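Thiol peroxidase (Mycobacterium tuberculosis, PDB 1XVQ) probably reduces hydrogen peroxide and organic hydroperoxides to water and alcohols with thioredoxin as the reductant, protecting the cell against oxidative stress. Local coordinates at residues G35-S38 with S39-R43; A104-F107 with R108-F111; E145-E149 with I150-P154. One frame throughout, in Å; residues are numbered along the deposited sequence.

Interaction 1. Residues G35-S38 with S39-R43; sequences GVIS and SDQFR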
ATOM      1  N   GLY A  35      -4.618   8.967 -15.535  1.00 19.55           N
ATOM      2  CA  GLY A  35      -4.521  10.296 -14.986  1.00 20.70           C
ATOM      3  C   GLY A  35      -3.709  10.175 -13.710  1.00 22.19           C
ATOM      4  O   GLY A  35      -3.180   9.097 -13.414  1.00 20.23           O
ATOM      5  N   VAL A  36      -3.600  11.251 -12.942  1.00 20.04           N
ATOM      6  CA  VAL A  36      -2.824  11.178 -11.711  1.00 20.85           C
ATOM      7  C   VAL A  36      -3.700  11.057 -10.483  1.00 22.35           C
ATOM      8  O   VAL A  36      -4.801  11.608 -10.429  1.00 21.54           O
ATOM      9  CB  VAL A  36      -1.909  12.406 -11.568  1.00 21.26           C
ATOM     10  CG1 VAL A  36      -1.112  12.337 -10.255  1.00 24.84           C
ATOM     11  CG2 VAL A  36      -0.960  12.481 -12.747  1.00 23.08           C
ATOM     12  N   ILE A  37      -3.224  10.301  -9.501  1.00 18.62           N
ATOM     13  CA  ILE A  37      -3.925  10.164  -8.234  1.00 18.89           C
ATOM     14  C   ILE A  37      -2.914  10.839  -7.328  1.00 22.25           C
ATOM     15  O   ILE A  37      -1.872  10.264  -6.995  1.00 18.32           O
ATOM     16  CB  ILE A  37      -4.144   8.691  -7.861  1.00 19.36           C
ATOM     17  CG1 ILE A  37      -5.125   8.058  -8.856  1.00 21.62           C
ATOM     18  CG2 ILE A  37      -4.655   8.567  -6.423  1.00 21.43           C
ATOM     19  CD1 ILE A  37      -5.486   6.608  -8.529  1.00 26.99           C
ATOM     20  N   SER A  38      -3.204  12.096  -6.988  1.00 20.36           N
ATOM     21  CA  SER A  38      -2.328  12.941  -6.179  1.00 22.26           C
ATOM     22  C   SER A  38      -2.711  12.936  -4.708  1.00 19.76           C
ATOM     23  O   SER A  38      -3.890  12.897  -4.380  1.00 20.55           O
ATOM     24  CB  SER A  38      -2.395  14.373  -6.721  1.00 21.43           C
ATOM     25  OG  SER A  38      -1.597  15.262  -5.958  1.00 28.73           O
ATOM     26  N   SER A  39      -1.718  12.991  -3.827  1.00 17.47           N
ATOM     27  CA  SER A  39      -2.007  12.973  -2.411  1.00 19.72           C
ATOM     28  C   SER A  39      -2.783  14.226  -2.013  1.00 23.18           C
ATOM     29  O   SER A  39      -3.505  14.228  -1.021  1.00 26.33           O
ATOM     30  CB  SER A  39      -0.710  12.844  -1.608  1.00 19.80           C
ATOM     31  OG  SER A  39       0.255  13.754  -2.038  1.00 22.45           O
ATOM     32  N   ASP A  40      -2.662  15.290  -2.796  1.00 25.71           N
ATOM     33  CA  ASP A  40      -3.384  16.512  -2.475  1.00 29.00           C
ATOM     34  C   ASP A  40      -4.889  16.296  -2.616  1.00 29.54           C
ATOM     35  O   ASP A  40      -5.675  16.981  -1.968  1.00 32.42           O
ATOM     36  CB  ASP A  40      -2.906  17.642  -3.379  1.00 32.99           C
ATOM     37  CG  ASP A  40      -1.459  18.013  -3.119  1.00 36.56           C
ATOM     38  OD1 ASP A  40      -0.838  18.612  -4.024  1.00 34.06           O
ATOM     39  OD2 ASP A  40      -0.950  17.714  -2.013  1.00 39.92           O
ATOM     40  N   GLN A  41      -5.279  15.327  -3.449  1.00 25.29           N
ATOM     41  CA  GLN A  41      -6.687  14.991  -3.671  1.00 24.46           C
ATOM     42  C   GLN A  41      -7.385  14.422  -2.425  1.00 26.74           C
ATOM     43  O   GLN A  41      -8.624  14.398  -2.343  1.00 26.25           O
ATOM     44  CB  GLN A  41      -6.805  13.985  -4.815  1.00 26.61           C
ATOM     45  CG  GLN A  41      -6.205  14.494  -6.128  1.00 32.78           C
ATOM     46  CD  GLN A  41      -6.169  13.437  -7.242  1.00 33.79           C
ATOM     47  OE1 GLN A  41      -5.814  13.741  -8.384  1.00 37.48           O
ATOM     48  NE2 GLN A  41      -6.528  12.199  -6.909  1.00 31.91           N
ATOM     49  N   PHE A  42      -6.602  13.959  -1.457  1.00 22.76           N
ATOM     50  CA  PHE A  42      -7.171  13.393  -0.244  1.00 24.12           C
ATOM     51  C   PHE A  42      -6.993  14.272   0.983  1.00 22.83           C
ATOM     52  O   PHE A  42      -7.068  13.808   2.118  1.00 19.67           O
ATOM     53  CB  PHE A  42      -6.585  12.005  -0.009  1.00 24.32           C
ATOM     54  CG  PHE A  42      -6.749  11.099  -1.198  1.00 27.24           C
ATOM     55  CD1 PHE A  42      -5.724  10.963  -2.127  1.00 27.67           C
ATOM     56  CD2 PHE A  42      -7.956  10.446  -1.425  1.00 27.47           C
ATOM     57  CE1 PHE A  42      -5.896  10.193  -3.268  1.00 27.53           C
ATOM     58  CE2 PHE A  42      -8.142   9.675  -2.562  1.00 32.69           C
ATOM     59  CZ  PHE A  42      -7.106   9.547  -3.490  1.00 30.26           C
ATOM     60  N   ARG A  43      -6.772  15.560   0.759  1.00 23.50           N
ATOM     61  CA  ARG A  43      -6.620  16.460   1.891  1.00 22.94           C
ATOM     62  C   ARG A  43      -7.904  16.367   2.751  1.00 22.92           C
ATOM     63  O   ARG A  43      -9.021  16.300   2.216  1.00 22.95           O
ATOM     64  CB  ARG A  43      -6.380  17.885   1.388  1.00 28.14           C
ATOM     65  CG  ARG A  43      -6.060  18.865   2.495  1.00 34.45           C
ATOM     66  CD  ARG A  43      -5.382  20.137   1.983  1.00 35.88           C
ATOM     67  NE  ARG A  43      -5.308  21.125   3.055  1.00 42.34           N
ATOM     68  CZ  ARG A  43      -6.320  21.907   3.427  1.00 44.38           C
ATOM     69  NH1 ARG A  43      -7.486  21.829   2.801  1.00 45.74           N
ATOM     70  NH2 ARG A  43      -6.180  22.744   4.448  1.00 46.72           N
TER
HETATM   71  O   HOH W   1       1.410  15.185  -4.808  1.00 21.89           O

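Interaction 2. Residues A104-F107 with R108-F111; sequences ASAF and RDSF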
ATOM      1  N   ALA A 104      -4.298   1.892  -7.469  1.00 12.53           N
ATOM      2  CA  ALA A 104      -3.448   2.972  -7.941  1.00 11.04           C
ATOM      3  C   ALA A 104      -2.115   2.298  -8.244  1.00 11.62           C
ATOM      4  O   ALA A 104      -1.635   1.483  -7.466  1.00 12.22           O
ATOM      5  CB  ALA A 104      -3.268   4.031  -6.885  1.00 15.39           C
ATOM      6  N   SER A 105      -1.526   2.665  -9.370  1.00 12.15           N
ATOM      7  CA  SER A 105      -0.272   2.071  -9.826  1.00 11.13           C
ATOM      8  C   SER A 105       0.925   3.005  -9.644  1.00  8.73           C
ATOM      9  O   SER A 105       0.851   4.192  -9.959  1.00 11.33           O
ATOM     10  CB  SER A 105      -0.419   1.703 -11.308  1.00 11.39           C
ATOM     11  OG  SER A 105       0.832   1.339 -11.870  1.00 11.37           O
ATOM     12  N   ALA A 106       2.037   2.443  -9.156  1.00  9.93           N
ATOM     13  CA  ALA A 106       3.281   3.187  -8.950  1.00  7.29           C
ATOM     14  C   ALA A 106       4.268   2.949 -10.102  1.00  8.91           C
ATOM     15  O   ALA A 106       5.452   3.212  -9.934  1.00  9.69           O
ATOM     16  CB  ALA A 106       3.959   2.723  -7.627  1.00 11.82           C
ATOM     17  N   PHE A 107       3.791   2.481 -11.254  1.00  8.71           N
ATOM     18  CA  PHE A 107       4.711   2.132 -12.335  1.00  8.56           C
ATOM     19  C   PHE A 107       5.589   3.264 -12.860  1.00  8.83           C
ATOM     20  O   PHE A 107       6.697   3.010 -13.328  1.00  9.66           O
ATOM     21  CB  PHE A 107       3.949   1.434 -13.479  1.00  8.91           C
ATOM     22  CG  PHE A 107       3.436   2.363 -14.550  1.00 10.53           C
ATOM     23  CD1 PHE A 107       4.209   2.635 -15.674  1.00 10.93           C
ATOM     24  CD2 PHE A 107       2.167   2.925 -14.443  1.00 12.22           C
ATOM     25  CE1 PHE A 107       3.721   3.460 -16.698  1.00 10.46           C
ATOM     26  CE2 PHE A 107       1.664   3.750 -15.466  1.00 16.09           C
ATOM     27  CZ  PHE A 107       2.447   4.010 -16.591  1.00 14.72           C
ATOM     28  N   ARG A 108       5.121   4.517 -12.748  1.00  8.79           N
ATOM     29  CA  ARG A 108       5.935   5.627 -13.236  1.00  8.45           C
ATOM     30  C   ARG A 108       6.140   6.783 -12.260  1.00  9.47           C
ATOM     31  O   ARG A 108       6.327   7.927 -12.663  1.00 12.30           O
ATOM     32  CB  ARG A 108       5.375   6.129 -14.592  1.00  9.78           C
ATOM     33  CG  ARG A 108       3.957   6.694 -14.508  1.00  8.33           C
ATOM     34  CD  ARG A 108       3.526   7.280 -15.867  1.00 12.78           C
ATOM     35  NE  ARG A 108       2.131   7.729 -15.849  1.00 14.87           N
ATOM     36  CZ  ARG A 108       1.322   7.726 -16.911  1.00 18.29           C
ATOM     37  NH1 ARG A 108       1.759   7.290 -18.088  1.00 12.12           N
ATOM     38  NH2 ARG A 108       0.082   8.186 -16.798  1.00 19.21           N
ATOM     39  N   ASP A 109       6.171   6.483 -10.961  1.00  8.85           N
ATOM     40  CA  ASP A 109       6.396   7.527  -9.991  1.00  9.01           C
ATOM     41  C   ASP A 109       7.241   6.953  -8.870  1.00 11.05           C
ATOM     42  O   ASP A 109       7.517   5.735  -8.828  1.00 10.91           O
ATOM     43  CB  ASP A 109       5.072   8.114  -9.462  1.00  9.15           C
ATOM     44  CG  ASP A 109       4.307   7.134  -8.615  1.00 11.27           C
ATOM     45  OD1 ASP A 109       3.532   6.329  -9.166  1.00 11.91           O
ATOM     46  OD2 ASP A 109       4.514   7.175  -7.390  1.00 11.41           O
ATOM     47  N   SER A 110       7.648   7.840  -7.969  1.00 10.08           N
ATOM     48  CA  SER A 110       8.553   7.500  -6.880  1.00 11.07           C
ATOM     49  C   SER A 110       7.958   6.973  -5.587  1.00  7.82           C
ATOM     50  O   SER A 110       8.677   6.789  -4.611  1.00 10.65           O
ATOM     51  CB  SER A 110       9.420   8.739  -6.583  1.00  9.90           C
ATOM     52  OG  SER A 110       8.587   9.800  -6.141  1.00 14.05           O
ATOM     53  N   PHE A 111       6.668   6.647  -5.600  1.00  6.57           N
ATOM     54  CA  PHE A 111       6.001   6.147  -4.394  1.00  7.66           C
ATOM     55  C   PHE A 111       6.792   5.068  -3.637  1.00  9.45           C
ATOM     56  O   PHE A 111       6.985   5.177  -2.432  1.00  9.65           O
ATOM     57  CB  PHE A 111       4.608   5.588  -4.745  1.00  7.18           C
ATOM     58  CG  PHE A 111       3.863   5.030  -3.550  1.00  9.39           C
ATOM     59  CD1 PHE A 111       4.043   3.692  -3.145  1.00  9.49           C
ATOM     60  CD2 PHE A 111       3.020   5.841  -2.810  1.00 11.86           C
ATOM     61  CE1 PHE A 111       3.393   3.177  -2.017  1.00  8.96           C
ATOM     62  CE2 PHE A 111       2.355   5.344  -1.670  1.00 12.60           C
ATOM     63  CZ  PHE A 111       2.540   4.003  -1.267  1.00 13.92           C
TER
HETATM   64  O   HOH W   2       2.745   5.710 -11.586  1.00  8.52           O

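Interaction 3. Residues E145-E149 with I150-P154; sequences ELVPE and IAQEP. With YT3 (yttrium (III) ion), chain D.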
ATOM      1  N   GLU A 145       3.098  -0.569   8.866  1.00 11.13           N
ATOM      2  CA  GLU A 145       3.545  -1.940   9.070  1.00 10.86           C
ATOM      3  C   GLU A 145       4.146  -2.430   7.781  1.00 12.28           C
ATOM      4  O   GLU A 145       3.467  -2.493   6.759  1.00 11.37           O
ATOM      5  CB  GLU A 145       2.428  -2.928   9.450  1.00 13.84           C
ATOM      6  CG  GLU A 145       3.066  -4.323   9.701  1.00 16.94           C
ATOM      7  CD  GLU A 145       2.097  -5.479   9.768  1.00 21.37           C
ATOM      8  OE1 GLU A 145       0.908  -5.314   9.424  1.00 19.22           O
ATOM      9  OE2 GLU A 145       2.550  -6.587  10.157  1.00 24.66           O
ATOM     10  N   LEU A 146       5.431  -2.762   7.818  1.00 12.91           N
ATOM     11  CA  LEU A 146       6.073  -3.349   6.644  1.00 13.85           C
ATOM     12  C   LEU A 146       6.139  -4.799   7.085  1.00 16.62           C
ATOM     13  O   LEU A 146       6.884  -5.112   8.024  1.00 17.59           O
ATOM     14  CB  LEU A 146       7.497  -2.812   6.468  1.00 17.16           C
ATOM     15  CG  LEU A 146       8.359  -3.676   5.521  1.00 21.39           C
ATOM     16  CD1 LEU A 146       7.799  -3.611   4.105  1.00 15.83           C
ATOM     17  CD2 LEU A 146       9.811  -3.188   5.546  1.00 23.05           C
ATOM     18  N   VAL A 147       5.358  -5.670   6.456  1.00 14.89           N
ATOM     19  CA  VAL A 147       5.351  -7.060   6.881  1.00 19.79           C
ATOM     20  C   VAL A 147       6.781  -7.584   6.733  1.00 21.42           C
ATOM     21  O   VAL A 147       7.342  -7.590   5.648  1.00 19.33           O
ATOM     22  CB  VAL A 147       4.358  -7.880   6.064  1.00 17.69           C
ATOM     23  CG1 VAL A 147       4.316  -9.317   6.594  1.00 19.58           C
ATOM     24  CG2 VAL A 147       2.968  -7.254   6.148  1.00 16.61           C
ATOM     25  N   PRO A 148       7.395  -8.008   7.853  1.00 23.20           N
ATOM     26  CA  PRO A 148       8.766  -8.516   7.887  1.00 24.66           C
ATOM     27  C   PRO A 148       9.092  -9.802   7.154  1.00 23.49           C
ATOM     28  O   PRO A 148      10.243 -10.011   6.801  1.00 22.58           O
ATOM     29  CB  PRO A 148       9.034  -8.648   9.384  1.00 23.48           C
ATOM     30  CG  PRO A 148       7.735  -9.131   9.865  1.00 26.09           C
ATOM     31  CD  PRO A 148       6.780  -8.154   9.185  1.00 27.41           C
ATOM     32  N   GLU A 149       8.116 -10.671   6.947  1.00 23.98           N
ATOM     33  CA  GLU A 149       8.416 -11.919   6.257  1.00 26.08           C
ATOM     34  C   GLU A 149       7.458 -12.147   5.126  1.00 28.06           C
ATOM     35  O   GLU A 149       6.330 -11.663   5.153  1.00 24.71           O
ATOM     36  CB  GLU A 149       8.334 -13.104   7.204  1.00 28.71           C
ATOM     37  CG  GLU A 149       9.217 -12.986   8.370  1.00 27.94           C
ATOM     38  CD  GLU A 149       8.791 -13.943   9.461  1.00 31.29           C
ATOM     39  OE1 GLU A 149       9.353 -13.837  10.547  1.00 27.71           O
ATOM     40  OE2 GLU A 149       7.892 -14.782   9.223  1.00 35.78           O
ATOM     41  N   ILE A 150       7.909 -12.923   4.145  1.00 27.59           N
ATOM     42  CA  ILE A 150       7.114 -13.199   2.957  1.00 29.38           C
ATOM     43  C   ILE A 150       5.732 -13.828   3.166  1.00 33.66           C
ATOM     44  O   ILE A 150       4.765 -13.415   2.526  1.00 36.21           O
ATOM     45  CB  ILE A 150       7.937 -14.065   1.952  1.00 27.58           C
ATOM     46  CG1 ILE A 150       8.414 -15.337   2.640  1.00 24.56           C
ATOM     47  CG2 ILE A 150       9.156 -13.279   1.470  1.00 28.13           C
ATOM     48  CD1 ILE A 150       9.134 -16.323   1.711  1.00 26.67           C
ATOM     49  N   ALA A 151       5.621 -14.812   4.046  1.00 35.43           N
ATOM     50  CA  ALA A 151       4.328 -15.460   4.245  1.00 37.88           C
ATOM     51  C   ALA A 151       3.594 -15.032   5.515  1.00 40.05           C
ATOM     52  O   ALA A 151       2.846 -15.815   6.102  1.00 41.61           O
ATOM     53  CB  ALA A 151       4.500 -16.978   4.232  1.00 40.79           C
ATOM     54  N   GLN A 152       3.793 -13.788   5.935  1.00 38.94           N
ATOM     55  CA  GLN A 152       3.134 -13.298   7.140  1.00 38.10           C
ATOM     56  C   GLN A 152       1.954 -12.415   6.744  1.00 37.64           C
ATOM     57  O   GLN A 152       2.042 -11.631   5.798  1.00 37.56           O
ATOM     58  CB  GLN A 152       4.137 -12.523   7.991  1.00 38.72           C
ATOM     59  CG  GLN A 152       3.653 -12.184   9.383  1.00 40.97           C
ATOM     60  CD  GLN A 152       4.734 -11.521  10.220  1.00 43.51           C
ATOM     61  OE1 GLN A 152       5.836 -12.059  10.375  1.00 44.22           O
ATOM     62  NE2 GLN A 152       4.425 -10.353  10.767  1.00 42.34           N
ATOM     63  N   GLU A 153       0.840 -12.555   7.454  1.00 35.26           N
ATOM     64  CA  GLU A 153      -0.340 -11.753   7.144  1.00 35.12           C
ATOM     65  C   GLU A 153      -0.236 -10.426   7.913  1.00 29.56           C
ATOM     66  O   GLU A 153       0.200 -10.399   9.062  1.00 29.40           O
ATOM     67  CB  GLU A 153      -1.608 -12.506   7.545  1.00 38.31           C
ATOM     68  CG  GLU A 153      -2.734 -12.411   6.519  1.00 44.22           C
ATOM     69  CD  GLU A 153      -4.079 -12.798   7.110  1.00 48.58           C
ATOM     70  OE1 GLU A 153      -4.464 -12.197   8.138  1.00 52.75           O
ATOM     71  OE2 GLU A 153      -4.754 -13.693   6.556  1.00 51.89           O
ATOM     72  N   PRO A 154      -0.659  -9.313   7.298  1.00 28.67           N
ATOM     73  CA  PRO A 154      -0.570  -8.020   7.984  1.00 25.61           C
ATOM     74  C   PRO A 154      -1.431  -7.972   9.245  1.00 23.64           C
ATOM     75  O   PRO A 154      -2.419  -8.693   9.358  1.00 22.03           O
ATOM     76  CB  PRO A 154      -1.079  -7.040   6.930  1.00 26.00           C
ATOM     77  CG  PRO A 154      -0.933  -7.803   5.619  1.00 25.94           C
ATOM     78  CD  PRO A 154      -1.393  -9.154   6.036  1.00 29.58           C
TER
HETATM   79  Y   YT3 D 203      10.241 -15.738  11.541  1.00 42.41           Y
HETATM   80  O   HOH W   3       1.712  -9.145  10.522  1.00 33.15           O
HETATM   81  O   HOH W   4       7.434 -16.283   6.167  1.00 31.95           O
HETATM   82  O   HOH W   5       5.418 -14.667  11.072  1.00 42.97           O

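Interaction 1. Residues G35-S38 with S39-R43
Ser38 and Gln41 hold the turn where strand 36-38 gives way to the short 3-10 segment 39-41. The backbone bond between them runs from Gln41 N to Ser38 O, 2.9 Å long, with the donor standing 57° out of the carbonyl plane. Asp40 N reaches Ser38 OG at 3.3 Å, a weak bond with the i to i+2 pattern of an ST turn. The torsion of Ser38 makes this possible, because chi1 of 178° swings OG away from its own N and lays it beside the carbonyl carbon, over the first amides of the turn.

Water adds a thinner link. One molecule sits between Ser38 OG and Ser39 OG, weakly bound to the latter, whose strongest partner is Phe27 N.

The apolar part is small. Ile37 CG2 meets the rim of the Phe42 ring in its plane, 3.8 Å from CE1, while Gln41 CB lies above one face of the same ring. From there the extended Gln41 chain runs back alongside Ser38, its CG 3.3 Å from Ser38 O. A bound yttrium ion lies next to the Asp40 side chain.

Strand 36-38 pairs antiparallel with strand 28-30 in a hairpin, Ile37 making backbone hydrogen bonds with Leu29 while its side chain rests on Met102 and Ala104; the 3-10 turn then leads the chain toward strand 47-51 of the larger sheet.

Interaction 2. Residues A104-F107 with R108-F111
Ser105 O and Asp109 OD1 converge on one water that three groups grip, and this water bridges the two halves of the loop. It donates to Asp109 OD1 at 2.6 Å and to Ser105 O at 2.9 Å, and accepts from Arg108 N, so two acceptors and an amide from both halves of the loop are satisfied at once.

The other carboxylate oxygen of Asp109 is used too. With chi1 at 68° the carboxylate folds back over its own backbone, and OD2 takes Phe111 N at 2.9 Å from above the carboxylate plane, an Asx turn. OD1 meanwhile lies 3.2 Å from Ala106 CA, bringing the aspartate close against the first half of the loop. An ST turn precedes it: Ser105 OG accepts from Phe107 N at 3.2 Å while also bonding to Asp84 O.

On the outer side, Phe107 and Arg108 run side by side in the same direction. Arg108 CG sits over one face of the Phe107 ring, 3.8 Å from the ring centroid, a CH-pi contact. Arg108 CD stays close to the ring at Phe107 CZ; beyond it the guanidinium runs out past the ring edge, with Phe107 CE2 over one of its faces and the two planes 41° apart. Arg108 NE makes a weak bond to Thr30 OG1.

Ala106 CB touches Phe111 CB on the inner side. Phe111 begins helix 111-114, stacks with Tyr115 and packs on Leu49 and Ile51 of strand 47-51, while Leu29 of strand 28-30 lies against Ala106 and Asp109, and Pro86 of helix 86-89 against Ser105 and Phe107.

Interaction 3. Residues E145-E149 with I150-P154
Gln152 CB rests on Val147 CG1 at 3.5 Å, and from there the glutamine side chain climbs across the opposing half of the loop. A chi1 of -169°, with CG turned to the side remote from its own N, keeps CG near Val147 CG1; the extended chain beyond carries the amide to Pro148, where CD comes up to the CG-CD side of the ring. The two side chains cross at about a right angle, the amide ending against CG and CD of the proline. OE1 lies 3.5 Å from Pro148 CG, and NE2 lies 3.6 Å from Pro148 CD.

Each end of the amide meets a water. OE1 accepts from one water at 2.7 Å, which also donates to Glu149 OE2; the carboxylate of Glu149 stands almost perpendicular to the amide, at 80°. NE2 donates to a second water at 3.0 Å, and that water in turn donates to Glu145 OE2; its approach to Glu153 O is doubtfully short.

The backbone beneath is a type I beta turn from Glu149 to Gln152, closed by a weak bond from Gln152 N to Glu149 O at 3.4 Å. It sends the chain back on itself as it leaves strand 141-146, an edge strand, within this chain, of the four-stranded thioredoxin-fold sheet, on its way to helix 156-165.

At the open end of this loop, Val147 CG2 packs on Pro154 CG at 4.0 Å. Glu145 OE1 sits against Pro154 CA, 3.4 Å away, and binds Asn155 N just ahead of the helix. Along the first half, backbone hydrogen bonds join Val147 to Arg130 and Pro148 to Ile11. An yttrium ion is modelled beside Glu149 OE1, too close for its exact placing to be trusted.

All three are local turns in one thioredoxin-like domain. Interaction 1 is a surface contact at the end of the small hairpin, whereas interactions 2 and 3 are partly buried. The first two touch, Ile37 CD1 packing on Ala104 CB at 3.8 Å, and both lean on strand 28-30. Interaction 3 lies on the opposite side of the chain's centre from each, its nearest atoms about 17 Å from interaction 1 and about 10 Å from interaction 2, and links the edge of the larger sheet to helix 156-165. Direct backbone bonding dominates at 35-43; side-chain turns and a shared water at 104-111; at 145-154, side-chain packing with water bridges.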